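Local coordinates for CAIP (Helicobacter cinaedi, PDB 5LBH), which is a Dps-like mini-ferritin and neutrophil-activating-type antigen that binds iron, probably storing it in a twelve-subunit shell, and promotes the differentiation of macrophages into foam cells, at residues Glu46-Ala49 with Asp50-Asp53; Asp128-Gly131 with Glu132-Ala136. All coordinates share one frame; numbering follows the deposited sequence.

Contact 1: Glu46-Ala49 with Asp50-Asp53. With FE (Fe (III) ion), chain M.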
loop_
_atom_site.group_PDB
_atom_site.type_symbol
_atom_site.label_atom_id
_atom_site.label_comp_id
_atom_site.label_asym_id
_atom_site.label_seq_id
_atom_site.Cartn_x
_atom_site.Cartn_y
_atom_site.Cartn_z
ATOM N N GLU A 46 -7.619 -21.939 -9.385
ATOM C CA GLU A 46 -6.847 -20.804 -9.883
ATOM C C GLU A 46 -5.388 -21.181 -10.105
ATOM O O GLU A 46 -4.765 -20.698 -11.054
ATOM C CB GLU A 46 -6.942 -19.618 -8.912
ATOM C CG GLU A 46 -8.293 -18.883 -8.948
ATOM C CD GLU A 46 -8.497 -17.878 -7.788
ATOM O OE1 GLU A 46 -7.641 -17.795 -6.870
ATOM O OE2 GLU A 46 -9.549 -17.194 -7.777
ATOM N N GLN A 47 -4.853 -22.106 -9.298
ATOM C CA GLN A 47 -3.476 -22.537 -9.500
ATOM C C GLN A 47 -3.341 -23.423 -10.734
ATOM O O GLN A 47 -2.356 -23.300 -11.473
ATOM C CB GLN A 47 -2.971 -23.297 -8.264
ATOM C CG GLN A 47 -2.719 -22.434 -7.039
ATOM C CD GLN A 47 -1.439 -21.602 -7.163
ATOM O OE1 GLN A 47 -1.489 -20.367 -7.226
ATOM N NE2 GLN A 47 -0.287 -22.276 -7.190
ATOM N N PHE A 48 -4.355 -24.250 -11.024
ATOM C CA PHE A 48 -4.330 -25.066 -12.229
ATOM C C PHE A 48 -4.688 -24.280 -13.480
ATOM O O PHE A 48 -4.304 -24.698 -14.574
ATOM C CB PHE A 48 -5.229 -26.295 -12.062
ATOM C CG PHE A 48 -4.525 -27.439 -11.382
ATOM C CD1 PHE A 48 -4.449 -27.506 -9.992
ATOM C CD2 PHE A 48 -3.879 -28.408 -12.134
ATOM C CE1 PHE A 48 -3.771 -28.541 -9.369
ATOM C CE2 PHE A 48 -3.205 -29.456 -11.520
ATOM C CZ PHE A 48 -3.149 -29.520 -10.137
ATOM N N ALA A 49 -5.397 -23.154 -13.354
ATOM C CA ALA A 49 -5.450 -22.228 -14.477
ATOM C C ALA A 49 -4.055 -21.746 -14.838
ATOM O O ALA A 49 -3.761 -21.526 -16.018
ATOM C CB ALA A 49 -6.358 -21.042 -14.168
ATOM N N ASP A 50 -3.161 -21.641 -13.842
ATOM C CA ASP A 50 -1.822 -21.141 -14.111
ATOM C C ASP A 50 -0.933 -22.185 -14.760
ATOM O O ASP A 50 -0.263 -21.874 -15.749
ATOM C CB ASP A 50 -1.180 -20.665 -12.815
ATOM C CG ASP A 50 -1.644 -19.281 -12.406
ATOM O OD1 ASP A 50 -2.164 -18.536 -13.272
ATOM O OD2 ASP A 50 -1.475 -18.938 -11.216
ATOM N N VAL A 51 -0.988 -23.441 -14.296
ATOM C CA VAL A 51 -0.262 -24.510 -14.993
ATOM C C VAL A 51 -0.777 -24.663 -16.418
ATOM O O VAL A 51 0.007 -24.843 -17.352
ATOM C CB VAL A 51 -0.317 -25.854 -14.227
ATOM C CG1 VAL A 51 -0.002 -25.688 -12.800
ATOM C CG2 VAL A 51 -1.602 -26.576 -14.419
ATOM N N PHE A 52 -2.094 -24.551 -16.614
ATOM C CA PHE A 52 -2.657 -24.671 -17.952
ATOM C C PHE A 52 -1.983 -23.694 -18.913
ATOM O O PHE A 52 -1.591 -24.062 -20.026
ATOM C CB PHE A 52 -4.166 -24.438 -17.895
ATOM C CG PHE A 52 -4.845 -24.502 -19.231
ATOM C CD1 PHE A 52 -5.034 -25.730 -19.872
ATOM C CD2 PHE A 52 -5.335 -23.349 -19.833
ATOM C CE1 PHE A 52 -5.691 -25.807 -21.097
ATOM C CE2 PHE A 52 -5.989 -23.411 -21.067
ATOM C CZ PHE A 52 -6.168 -24.644 -21.698
ATOM N N ASP A 53 -1.824 -22.446 -18.481
ATOM C CA ASP A 53 -1.217 -21.423 -19.325
ATOM C C ASP A 53 0.312 -21.556 -19.377
ATOM O O ASP A 53 0.910 -21.387 -20.446
ATOM C CB ASP A 53 -1.647 -20.040 -18.831
ATOM C CG ASP A 53 -1.246 -18.918 -19.780
ATOM O OD1 ASP A 53 -1.398 -19.083 -21.019
ATOM O OD2 ASP A 53 -0.811 -17.853 -19.281
HETATM FE FE FE M . 0.098 -16.120 -20.743
#
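F48 and V51 lie side by side on one flank of the helix, both pointing the same way, and form the tightly packed part of this contact. The methyl CG2 of V51 comes obliquely to the F48 ring, 3.7 Å from CD2. V51 places CG2 between its own backbone N and carbonyl carbon (chi1 -48° for CG1), and from there the methyl also rests near the carbonyl oxygen of F48. An aromatic ring and a branched aliphatic suit a buried flank facing the helices of the bundle.

The backbone beneath is regular helix: V51 N donates to Q47 O at 3.1 Å, F52 N to F48 O at 3.0 Å, and D53 N to A49 O at 3.3 Å. D50 N is held less firmly, with weak bonds to both E46 O and Q47 O.

The solvent side, with E46, Q47 and D50, is looser. The polar ends of Q47 and D50 come no nearer to each other than 4.2 Å (OE1 to OD2), while D50 keeps its CB close to Q47 O. Polar and charged groups suit this flank because water can solvate them.

D53 belongs to an iron site built between two subunits, consistent with the inter-subunit ferroxidase centre of Dps proteins. With CG anti to the backbone N (chi1 -171°), its carboxylate leads away from the preceding turn, and OD2 binds the iron(III) ion at 2.4 Å. E57 of the same chain and H26 of a second subunit complete the ligands; W27 of that subunit hydrogen-bonds D53 OD1, probably fixing the carboxylate's rotation.

Within the chain, V51 and F52 pack on helix 4-28, and F48 meets F18 of that helix and F103 of helix 89-116; the small methyl of A49 fits against Y19 of helix 4-28 and Y19 of the second subunit, whose H23 ring meets F52 edge-to-face.

Contact 2: Asp128-Gly131 with Glu132-Ala136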
loop_
_atom_site.group_PDB
_atom_site.type_symbol
_atom_site.label_atom_id
_atom_site.label_comp_id
_atom_site.label_asym_id
_atom_site.label_seq_id
_atom_site.Cartn_x
_atom_site.Cartn_y
_atom_site.Cartn_z
ATOM N N ASP A 128 9.574 -27.768 -9.443
ATOM C CA ASP A 128 8.837 -26.868 -8.564
ATOM C C ASP A 128 7.417 -27.387 -8.348
ATOM O O ASP A 128 6.927 -27.410 -7.212
ATOM C CB ASP A 128 8.847 -25.445 -9.137
ATOM C CG ASP A 128 8.068 -24.448 -8.278
ATOM O OD1 ASP A 128 7.186 -23.736 -8.820
ATOM O OD2 ASP A 128 8.355 -24.337 -7.060
ATOM N N LYS A 129 6.758 -27.866 -9.415
ATOM C CA LYS A 129 5.423 -28.435 -9.238
ATOM C C LYS A 129 5.462 -29.764 -8.489
ATOM O O LYS A 129 4.537 -30.062 -7.723
ATOM C CB LYS A 129 4.699 -28.593 -10.577
ATOM C CG LYS A 129 4.631 -27.292 -11.345
ATOM C CD LYS A 129 3.846 -26.254 -10.579
ATOM C CE LYS A 129 4.361 -24.879 -10.917
ATOM N NZ LYS A 129 3.604 -23.814 -10.215
ATOM N N VAL A 130 6.519 -30.560 -8.664
ATOM C CA VAL A 130 6.640 -31.791 -7.884
ATOM C C VAL A 130 6.677 -31.465 -6.390
ATOM O O VAL A 130 6.014 -32.131 -5.583
ATOM C CB VAL A 130 7.883 -32.595 -8.330
ATOM C CG1 VAL A 130 8.195 -33.712 -7.345
ATOM C CG2 VAL A 130 7.679 -33.188 -9.715
ATOM N N GLY A 131 7.460 -30.446 -5.998
ATOM C CA GLY A 131 7.529 -30.052 -4.593
ATOM C C GLY A 131 6.227 -29.478 -4.055
ATOM O O GLY A 131 5.830 -29.771 -2.921
ATOM N N GLU A 132 5.550 -28.635 -4.847
ATOM C CA GLU A 132 4.270 -28.107 -4.394
ATOM C C GLU A 132 3.266 -29.241 -4.202
ATOM O O GLU A 132 2.559 -29.276 -3.188
ATOM C CB GLU A 132 3.715 -27.078 -5.385
ATOM C CG GLU A 132 4.460 -25.763 -5.469
ATOM C CD GLU A 132 4.145 -24.970 -6.734
ATOM O OE1 GLU A 132 3.204 -25.342 -7.464
ATOM O OE2 GLU A 132 4.828 -23.950 -6.989
ATOM N N LEU A 133 3.255 -30.230 -5.119
ATOM C CA LEU A 133 2.334 -31.355 -4.981
ATOM C C LEU A 133 2.694 -32.231 -3.783
ATOM O O LEU A 133 1.808 -32.602 -2.999
ATOM C CB LEU A 133 2.314 -32.186 -6.273
ATOM C CG LEU A 133 1.640 -31.502 -7.472
ATOM C CD1 LEU A 133 2.035 -32.084 -8.799
ATOM C CD2 LEU A 133 0.136 -31.602 -7.298
ATOM N N GLN A 134 3.991 -32.497 -3.574
ATOM C CA GLN A 134 4.416 -33.316 -2.439
ATOM C C GLN A 134 3.998 -32.691 -1.116
ATOM O O GLN A 134 3.674 -33.410 -0.164
ATOM C CB GLN A 134 5.934 -33.526 -2.457
ATOM C CG GLN A 134 6.458 -34.540 -3.483
ATOM C CD GLN A 134 7.987 -34.555 -3.583
ATOM O OE1 GLN A 134 8.663 -33.658 -3.080
ATOM N NE2 GLN A 134 8.532 -35.585 -4.212
ATOM N N LYS A 135 4.033 -31.360 -1.019
ATOM C CA LYS A 135 3.601 -30.711 0.216
ATOM C C LYS A 135 2.091 -30.846 0.413
ATOM O O LYS A 135 1.627 -31.238 1.490
ATOM C CB LYS A 135 4.033 -29.245 0.219
ATOM C CG LYS A 135 3.660 -28.486 1.489
ATOM C CD LYS A 135 4.194 -27.067 1.470
ATOM C CE LYS A 135 4.110 -26.438 2.855
ATOM N NZ LYS A 135 4.515 -24.999 2.877
ATOM N N ALA A 136 1.307 -30.570 -0.630
ATOM C CA ALA A 136 -0.144 -30.658 -0.502
ATOM C C ALA A 136 -0.598 -32.084 -0.222
ATOM O O ALA A 136 -1.554 -32.296 0.532
ATOM C CB ALA A 136 -0.817 -30.132 -1.763
#
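K129 and E132 run side by side, pointing the same way, and their ends meet in a salt bridge one helical turn apart. K129 NZ approaches E132 OE1 at 3.2 Å on the syn side of the carboxylate, 16° out of its plane, and makes a weaker bond to OE2 at 3.5 Å. A bend at chi2 (-62°) curls the lysine chain, bringing its CD against E132 OE1 as well. The glutamate, extended beyond CG, holds its carboxylate out to receive the ammonium group; a long, flexible base suits this partly exposed flank.

D128, one residue before K129, reaches E132 from the same end of the turn. Its side chain crosses that of E132, with the two carboxylate planes 82° apart, and D128 OD1 comes within 3.0 Å of E132 OE2. These are two like charges close together, and K129, which also makes a long salt bridge to D128 OD1, is their probable counter-charge.

Farther along, V130 and Q134 also cross. The methyl CG1 of V130 lies 3.7 Å from NE2 of Q134, a van der Waals contact of a methyl with the amide nitrogen. The other end of that amide, OE1, accepts a hydrogen bond from R58 of a third subunit, so the glutamine keeps its amide nitrogen by the valine while its amide oxygen bonds across the subunit interface.

G131 brings no side chain to this surface, and its carbonyl oxygen receives K135 N at 3.1 Å. On the buried flank, V130 and L133 reach helix 89-116, where both touch F107.

Charged residues spaced three and four apart on one face, with apolar ones on another, make this an amphipathic segment of the last helix of the ferritin-like four-helix bundle, bearing a D128-K129-E132 salt-bridge network.

Contact 1 comes first along the chain, on helix 34-61, and contact 2 follows on helix 120-144; both belong to the same ferritin-like bundle. Their centres are 14 Å apart, and although their nearest atoms come to about 4 Å, the two do not touch. Helix 89-116 is a shared neighbour, meeting F48 through F103 and V130 through L104 and F107. Each contact also faces a different copy of the protein: D53 of contact 1 helps build an iron site with a second subunit, while V130, Q134 and K135 of contact 2 pack against a third. The chain thus serves both metal binding and the twelve-subunit assembly from two of its long helices.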